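8-demethyl-8-aminoriboflavin-5'-phosphate synthase (Streptomyces davawensis, PDB 5MLD) replaces the C-8 methyl group of FMN by an amino group, with glutamate as amino donor, in the biosynthesis of the antibiotic roseoflavin. Local coordinates at residues K27-Y32 against T39-V44; K78-D83 against Q119-N124; V102-L107 against L146-R151. All blocks are in the same frame, centred on the assembly; numbering follows the deposited sequence.

Interaction 1: K27-Y32 against T39-V44; sequences KAVPLY and TEVVRV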
# COMPACT_ATOMS: atom_id res chain seq x y z
N LYS A 27 -22.60 16.36 -0.63
CA LYS A 27 -21.92 17.66 -0.63
C LYS A 27 -21.34 17.99 -2.01
O LYS A 27 -21.38 19.16 -2.44
CB LYS A 27 -20.78 17.68 0.38
CG LYS A 27 -21.13 17.39 1.84
CD LYS A 27 -21.78 18.59 2.48
CE LYS A 27 -21.63 18.52 4.00
NZ LYS A 27 -22.55 19.47 4.64
N ALA A 28 -20.78 16.99 -2.69
CA ALA A 28 -20.08 17.24 -3.95
C ALA A 28 -21.04 17.62 -5.08
O ALA A 28 -20.70 18.42 -5.96
CB ALA A 28 -19.28 16.01 -4.35
N VAL A 29 -22.23 17.00 -5.11
CA VAL A 29 -23.12 17.20 -6.26
C VAL A 29 -23.49 18.67 -6.46
O VAL A 29 -23.30 19.18 -7.58
CB VAL A 29 -24.36 16.29 -6.12
CG1 VAL A 29 -25.47 16.73 -7.09
CG2 VAL A 29 -23.96 14.81 -6.33
N PRO A 30 -24.00 19.41 -5.46
CA PRO A 30 -24.34 20.82 -5.73
C PRO A 30 -23.13 21.67 -6.07
O PRO A 30 -23.27 22.65 -6.81
CB PRO A 30 -25.01 21.30 -4.43
CG PRO A 30 -24.57 20.34 -3.39
CD PRO A 30 -24.38 19.02 -4.09
N LEU A 31 -21.95 21.31 -5.56
CA LEU A 31 -20.75 22.07 -5.93
C LEU A 31 -20.41 21.87 -7.40
O LEU A 31 -20.07 22.83 -8.10
CB LEU A 31 -19.57 21.67 -5.04
CG LEU A 31 -19.71 21.97 -3.55
CD1 LEU A 31 -18.56 21.32 -2.82
CD2 LEU A 31 -19.75 23.48 -3.28
N TYR A 32 -20.50 20.63 -7.91
CA TYR A 32 -20.27 20.43 -9.34
C TYR A 32 -21.31 21.17 -10.16
O TYR A 32 -20.97 21.80 -11.17
CB TYR A 32 -20.30 18.94 -9.70
CG TYR A 32 -18.99 18.22 -9.51
CD1 TYR A 32 -17.85 18.63 -10.18
CD2 TYR A 32 -18.89 17.12 -8.65
CE1 TYR A 32 -16.65 17.98 -10.01
CE2 TYR A 32 -17.69 16.46 -8.47
CZ TYR A 32 -16.57 16.89 -9.16
OH TYR A 32 -15.36 16.27 -9.00
N THR A 39 -24.08 16.42 -13.10
CA THR A 39 -23.68 15.27 -12.30
C THR A 39 -24.67 14.13 -12.46
O THR A 39 -25.87 14.34 -12.65
CB THR A 39 -23.57 15.61 -10.82
OG1 THR A 39 -24.85 16.02 -10.33
CG2 THR A 39 -22.57 16.71 -10.62
N GLU A 40 -24.15 12.91 -12.34
CA GLU A 40 -24.98 11.72 -12.24
C GLU A 40 -24.38 10.83 -11.18
O GLU A 40 -23.17 10.61 -11.18
CB GLU A 40 -25.03 10.98 -13.57
CG GLU A 40 -25.87 9.72 -13.53
CD GLU A 40 -26.11 9.16 -14.91
OE1 GLU A 40 -25.35 9.54 -15.85
OE2 GLU A 40 -27.05 8.36 -15.06
N VAL A 41 -25.21 10.32 -10.27
CA VAL A 41 -24.75 9.40 -9.23
C VAL A 41 -25.30 8.02 -9.57
O VAL A 41 -26.50 7.87 -9.82
CB VAL A 41 -25.22 9.83 -7.82
CG1 VAL A 41 -24.69 8.84 -6.76
CG2 VAL A 41 -24.79 11.24 -7.49
N VAL A 42 -24.43 7.02 -9.58
CA VAL A 42 -24.82 5.63 -9.80
C VAL A 42 -24.35 4.84 -8.59
O VAL A 42 -23.19 4.95 -8.20
CB VAL A 42 -24.22 5.07 -11.10
CG1 VAL A 42 -24.39 3.57 -11.16
CG2 VAL A 42 -24.88 5.74 -12.30
N ARG A 43 -25.25 4.07 -7.98
CA ARG A 43 -24.84 3.16 -6.90
C ARG A 43 -24.66 1.80 -7.54
O ARG A 43 -25.64 1.13 -7.88
CB ARG A 43 -25.85 3.10 -5.76
CG ARG A 43 -25.30 2.22 -4.65
CD ARG A 43 -26.27 2.10 -3.46
NE ARG A 43 -26.57 3.39 -2.83
CZ ARG A 43 -27.16 3.52 -1.65
NH1 ARG A 43 -27.49 2.44 -0.96
NH2 ARG A 43 -27.41 4.72 -1.14
N VAL A 44 -23.40 1.41 -7.74
CA VAL A 44 -23.10 0.33 -8.67
C VAL A 44 -23.65 -1.00 -8.17
O VAL A 44 -24.03 -1.85 -8.99
CB VAL A 44 -21.58 0.26 -8.94
CG1 VAL A 44 -21.07 1.60 -9.48
CG2 VAL A 44 -20.83 -0.08 -7.68
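V29 and Y32, one turn apart on helix 27-32, receive T39 and V41 of strand 39-43, and no hydrogen bond joins the two segments. The packing rests on three contacts. V29 CG2 meets V41 CG2 at 3.8 Å, the two valines crossing at a slant, and T39 CG2 lies 3.3 Å from Y32 CB, next to the root of the phenol, a tight fit. T39 OG1 rests against the other valine methyl, 3.4 Å from V29 CG1. The tyrosine then turns away: its CG stands opposite its own carbonyl carbon (chi1 -85°), which carries the ring past the threonine.

The polar groups look outside the pair. T39 OG1 is hydrogen-bonded to E33, the residue just after the helical segment. Threonine therefore suits this edge, with a methyl for the tyrosine and a hydroxyl for the glutamate, while beta-branched valine serves both strand and packing surface. The hydroxyl of buried Y32 is hydrogen-bonded to T196 of helix 183-205.

The short axes run at 158°, nearly antiparallel, and approach to 9.1 Å. Helix 20-34 is the crossover of the beta-alpha-beta unit formed with strands 4-9 and 38-43, so the helix packs on the sheet it connects. V29 also touches I7 of strand 4-9, Y32 reaches I84 and V86 of strand 84-92, and helix 183-205 lies alongside, touched by K27, L31 and Y32.

Interaction 2: K78-D83 against Q119-N124; sequences KIREAD and QFPLYN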
# COMPACT_ATOMS: atom_id res chain seq x y z
N LYS A 78 -21.63 5.05 -19.79
CA LYS A 78 -21.64 6.26 -18.96
C LYS A 78 -20.22 6.69 -18.60
O LYS A 78 -19.91 7.89 -18.56
CB LYS A 78 -22.47 6.04 -17.69
CG LYS A 78 -23.97 5.96 -17.96
CD LYS A 78 -24.80 6.06 -16.69
CE LYS A 78 -26.27 6.15 -17.03
NZ LYS A 78 -26.58 7.42 -17.74
N ILE A 79 -19.34 5.73 -18.31
CA ILE A 79 -17.96 6.07 -17.97
C ILE A 79 -17.25 6.64 -19.19
O ILE A 79 -16.48 7.60 -19.08
CB ILE A 79 -17.23 4.83 -17.42
CG1 ILE A 79 -17.87 4.37 -16.11
CG2 ILE A 79 -15.76 5.13 -17.25
CD1 ILE A 79 -17.38 3.00 -15.66
N ARG A 80 -17.50 6.07 -20.37
CA ARG A 80 -16.89 6.61 -21.58
C ARG A 80 -17.34 8.04 -21.84
O ARG A 80 -16.57 8.86 -22.36
CB ARG A 80 -17.23 5.74 -22.78
CG ARG A 80 -16.50 4.43 -22.81
CD ARG A 80 -16.99 3.66 -24.02
NE ARG A 80 -15.95 2.80 -24.55
CZ ARG A 80 -14.99 3.24 -25.37
NH1 ARG A 80 -14.96 4.52 -25.74
NH2 ARG A 80 -14.08 2.40 -25.81
N GLU A 81 -18.60 8.35 -21.52
CA GLU A 81 -19.14 9.67 -21.79
C GLU A 81 -18.77 10.71 -20.74
O GLU A 81 -18.84 11.91 -21.03
CB GLU A 81 -20.66 9.60 -21.92
CG GLU A 81 -21.16 8.73 -23.05
CD GLU A 81 -22.68 8.56 -23.00
OE1 GLU A 81 -23.37 9.47 -22.50
OE2 GLU A 81 -23.19 7.52 -23.47
N ALA A 82 -18.40 10.30 -19.53
CA ALA A 82 -18.18 11.25 -18.46
C ALA A 82 -16.81 11.89 -18.58
O ALA A 82 -15.80 11.21 -18.81
CB ALA A 82 -18.33 10.57 -17.10
N ASP A 83 -16.76 13.21 -18.42
CA ASP A 83 -15.49 13.93 -18.45
C ASP A 83 -14.77 13.82 -17.12
O ASP A 83 -13.53 13.84 -17.09
CB ASP A 83 -15.74 15.38 -18.84
CG ASP A 83 -16.58 15.49 -20.09
OD1 ASP A 83 -16.00 15.27 -21.17
OD2 ASP A 83 -17.81 15.75 -20.00
N GLN A 119 -4.72 6.98 -28.71
CA GLN A 119 -4.73 7.06 -27.26
C GLN A 119 -5.72 6.04 -26.71
O GLN A 119 -6.64 5.61 -27.41
CB GLN A 119 -5.10 8.46 -26.78
CG GLN A 119 -4.04 9.50 -27.09
CD GLN A 119 -4.54 10.91 -26.90
OE1 GLN A 119 -5.72 11.14 -26.63
NE2 GLN A 119 -3.63 11.88 -27.05
N PHE A 120 -5.51 5.65 -25.45
CA PHE A 120 -6.48 4.79 -24.78
C PHE A 120 -7.83 5.50 -24.69
O PHE A 120 -7.89 6.73 -24.71
CB PHE A 120 -5.96 4.39 -23.39
CG PHE A 120 -4.59 3.75 -23.40
CD1 PHE A 120 -4.20 2.92 -24.45
CD2 PHE A 120 -3.69 3.99 -22.37
CE1 PHE A 120 -2.93 2.34 -24.46
CE2 PHE A 120 -2.43 3.40 -22.37
CZ PHE A 120 -2.04 2.58 -23.42
N PRO A 121 -8.93 4.74 -24.59
CA PRO A 121 -10.27 5.35 -24.67
C PRO A 121 -10.57 6.36 -23.60
O PRO A 121 -11.39 7.26 -23.83
CB PRO A 121 -11.21 4.14 -24.56
CG PRO A 121 -10.41 2.99 -24.94
CD PRO A 121 -9.00 3.27 -24.54
N LEU A 122 -9.95 6.27 -22.42
CA LEU A 122 -10.27 7.17 -21.32
C LEU A 122 -9.29 8.33 -21.21
O LEU A 122 -9.34 9.09 -20.23
CB LEU A 122 -10.34 6.37 -20.01
CG LEU A 122 -11.39 5.25 -20.04
CD1 LEU A 122 -11.51 4.54 -18.70
CD2 LEU A 122 -12.76 5.79 -20.45
N TYR A 123 -8.41 8.50 -22.18
CA TYR A 123 -7.54 9.67 -22.22
C TYR A 123 -8.34 10.97 -22.21
O TYR A 123 -9.46 11.04 -22.72
CB TYR A 123 -6.65 9.63 -23.46
CG TYR A 123 -5.20 9.29 -23.12
CD1 TYR A 123 -4.87 8.05 -22.60
CD2 TYR A 123 -4.19 10.21 -23.32
CE1 TYR A 123 -3.57 7.73 -22.28
CE2 TYR A 123 -2.88 9.90 -23.00
CZ TYR A 123 -2.58 8.67 -22.48
OH TYR A 123 -1.28 8.35 -22.15
N ASN A 124 -7.74 12.00 -21.61
CA ASN A 124 -8.27 13.36 -21.48
C ASN A 124 -9.41 13.47 -20.49
O ASN A 124 -10.07 14.53 -20.44
CB ASN A 124 -8.68 13.92 -22.83
CG ASN A 124 -7.55 13.85 -23.80
OD1 ASN A 124 -6.52 14.47 -23.57
ND2 ASN A 124 -7.69 13.03 -24.84
O HOH W 1 -14.22 7.01 -23.99
O HOH W 2 -11.92 15.79 -18.74
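P121 sets its ring against the end of R80, the first touch along segment 119-124. P121 CB lies 3.6 Å from R80 NH2, and the CB and CG methylenes of the puckered ring offer an apolar surface that the guanidinium meets at a slant. The bend of the arginine chain at chi3 (149°) helps bring its end round to the proline. A water 2.8 Å from P121 O donates a hydrogen bond to it, and a weak one to R80 O.

L122 follows at the third position of a type I turn from F120 to Y123. Its CD2 methyl approaches I79 CG2 at 4.4 Å and lies equally near R80 CA, a loose apolar contact suited to two buried branched side chains, with Y154 touching both. The OH of buried Y123 is hydrogen-bonded to N159 and N195 of a neighbouring subunit.

At N124, whose phi is positive, ND2 bonds back to Q119 OE1 at 3.3 Å, bracing the loop, while a second water joins N124 O to D83 O. K125 reaches R80 O and A82 O at the helix end. Here helix 72-81 leads into strand 84-92 and the loop into strand 125-132, neighbouring parallel strands of a flavodoxin-like alpha/beta fold.

Interaction 3: V102-L107 against L146-R151; sequences VILEKL and LNNLGR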
# COMPACT_ATOMS: atom_id res chain seq x y z
N VAL A 102 -14.49 -4.72 -8.58
CA VAL A 102 -15.04 -5.35 -9.78
C VAL A 102 -15.11 -4.35 -10.93
O VAL A 102 -14.69 -4.65 -12.06
CB VAL A 102 -16.43 -5.95 -9.49
CG1 VAL A 102 -17.08 -6.43 -10.78
CG2 VAL A 102 -16.29 -7.12 -8.52
N ILE A 103 -15.64 -3.15 -10.66
CA ILE A 103 -15.78 -2.14 -11.70
C ILE A 103 -14.43 -1.83 -12.31
O ILE A 103 -14.28 -1.76 -13.53
CB ILE A 103 -16.45 -0.86 -11.17
CG1 ILE A 103 -17.88 -1.12 -10.72
CG2 ILE A 103 -16.40 0.24 -12.26
CD1 ILE A 103 -18.69 -1.95 -11.69
N LEU A 104 -13.42 -1.65 -11.45
CA LEU A 104 -12.09 -1.32 -11.94
C LEU A 104 -11.46 -2.48 -12.71
O LEU A 104 -10.78 -2.28 -13.71
CB LEU A 104 -11.19 -0.88 -10.78
CG LEU A 104 -11.51 0.46 -10.09
CD1 LEU A 104 -10.65 0.62 -8.86
CD2 LEU A 104 -11.25 1.61 -11.06
N GLU A 105 -11.69 -3.72 -12.25
CA GLU A 105 -11.24 -4.89 -13.01
C GLU A 105 -11.82 -4.89 -14.42
O GLU A 105 -11.10 -5.14 -15.40
CB GLU A 105 -11.62 -6.18 -12.27
CG GLU A 105 -10.74 -6.52 -11.08
CD GLU A 105 -11.31 -7.66 -10.25
OE1 GLU A 105 -12.54 -7.97 -10.38
OE2 GLU A 105 -10.52 -8.28 -9.49
N LYS A 106 -13.13 -4.66 -14.54
CA LYS A 106 -13.75 -4.66 -15.86
C LYS A 106 -13.30 -3.47 -16.70
O LYS A 106 -13.13 -3.60 -17.92
CB LYS A 106 -15.26 -4.70 -15.71
CG LYS A 106 -15.70 -5.99 -15.02
CD LYS A 106 -17.21 -6.08 -14.85
CE LYS A 106 -17.94 -6.50 -16.12
NZ LYS A 106 -17.82 -7.95 -16.41
N LEU A 107 -13.10 -2.33 -16.05
CA LEU A 107 -12.66 -1.14 -16.78
C LEU A 107 -11.27 -1.33 -17.37
O LEU A 107 -10.94 -0.72 -18.40
CB LEU A 107 -12.71 0.08 -15.85
CG LEU A 107 -12.74 1.46 -16.48
CD1 LEU A 107 -13.89 1.57 -17.46
CD2 LEU A 107 -12.85 2.56 -15.43
N LEU A 146 -6.18 5.90 -7.57
CA LEU A 146 -5.82 6.95 -8.52
C LEU A 146 -4.67 6.52 -9.41
O LEU A 146 -4.62 6.90 -10.59
CB LEU A 146 -5.49 8.25 -7.77
CG LEU A 146 -6.73 8.92 -7.18
CD1 LEU A 146 -6.36 10.01 -6.20
CD2 LEU A 146 -7.65 9.46 -8.31
N ASN A 147 -3.74 5.71 -8.88
CA ASN A 147 -2.71 5.11 -9.73
C ASN A 147 -3.33 4.26 -10.83
O ASN A 147 -2.95 4.37 -12.00
CB ASN A 147 -1.76 4.24 -8.89
CG ASN A 147 -0.70 3.54 -9.75
OD1 ASN A 147 -0.77 2.33 -10.02
ND2 ASN A 147 0.26 4.31 -10.23
N ASN A 148 -4.30 3.41 -10.49
CA ASN A 148 -4.91 2.56 -11.51
C ASN A 148 -5.65 3.39 -12.55
O ASN A 148 -5.58 3.09 -13.75
CB ASN A 148 -5.87 1.55 -10.91
CG ASN A 148 -6.47 0.65 -11.97
OD1 ASN A 148 -5.81 -0.29 -12.43
ND2 ASN A 148 -7.69 0.95 -12.40
N LEU A 149 -6.37 4.43 -12.12
CA LEU A 149 -7.07 5.27 -13.09
C LEU A 149 -6.07 6.01 -13.96
O LEU A 149 -6.30 6.17 -15.17
CB LEU A 149 -8.00 6.24 -12.37
CG LEU A 149 -9.19 5.56 -11.69
CD1 LEU A 149 -10.05 6.61 -10.99
CD2 LEU A 149 -10.02 4.72 -12.68
N GLY A 150 -4.96 6.46 -13.37
CA GLY A 150 -3.87 7.04 -14.14
C GLY A 150 -3.39 6.14 -15.27
O GLY A 150 -3.09 6.62 -16.36
N ARG A 151 -3.31 4.82 -15.02
CA ARG A 151 -2.86 3.89 -16.06
C ARG A 151 -3.81 3.87 -17.25
O ARG A 151 -3.39 3.61 -18.38
CB ARG A 151 -2.71 2.47 -15.51
CG ARG A 151 -1.46 2.22 -14.67
CD ARG A 151 -1.35 0.74 -14.23
NE ARG A 151 -0.81 -0.16 -15.25
CZ ARG A 151 -1.56 -0.91 -16.07
NH1 ARG A 151 -2.88 -0.84 -15.98
NH2 ARG A 151 -1.00 -1.71 -16.97
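L104 CG stands opposite its own carbonyl carbon (chi1 -69°) and CG of L149 does the same, whereas N148, modelled in two conformations, has CG anti to its backbone N in the one given; these settings bring all three ends into the space between helices 102-107 and 146-151. L104 CD2 reaches both L149 and N148. It meets L149 CD2 at 3.7 Å, the two leucines crossing at about a right angle, methyl against methyl. In the given conformer of N148 the same methyl touches the amide nitrogen, ND2, at 3.9 Å, and here the side chains run past one another in opposite directions. L149 CD2 also takes L107, one turn after L104, in a looser contact, 4.5 Å from L107 CD2.

The helices run nearly parallel, at 21°, with axes 11.2 Å apart, so that the contact is made by side-chain ends. Both belong to the flavodoxin-like fold, in which helices pack beside one another on a parallel sheet: L149 also rests on A127 of strand 125-132, and L107 on L76 and I79 of helix 72-81.

An asparagine among leucines needs a polar partner, and in this conformer N148 ND2 finds it in N108 OD1, tying helix 138-152 to the residue that follows helix 98-107. The side chain of N148, so placed, is about 6 Å from a bound 8-demethyl-8-aminoriboflavin-5'-phosphate. L93 of a neighbouring subunit, an FMN-binding residue, packs on both L104 and N148. Buried E105 starts away from helix 146-151, and its carboxylate is hydrogen-bonded to S98 and T92 of that same neighbouring subunit.

From the N terminus, interaction 1 closes first, a short loop in which strand 38-43 turns back along helix 20-34 at one side of the sheet. Interactions 2 and 3 come later and cross: segment 102-107 lies between 78-83 and 119-124, and 146-151 follows both. Strand 38-43 leads on to helix 72-81, and a salt bridge between E40 and K78, 2.9 Å from OE2 to NZ, joins interaction 1 to interaction 2. Interactions 2 and 3, with centres about 12 Å apart, share an apolar boundary where L107 meets I79 and L122. Interaction 2 ties helix 72-81 to the loop before strand 125-132, interaction 3 ties helix 98-107 to helix 138-152, and both touch the second subunit.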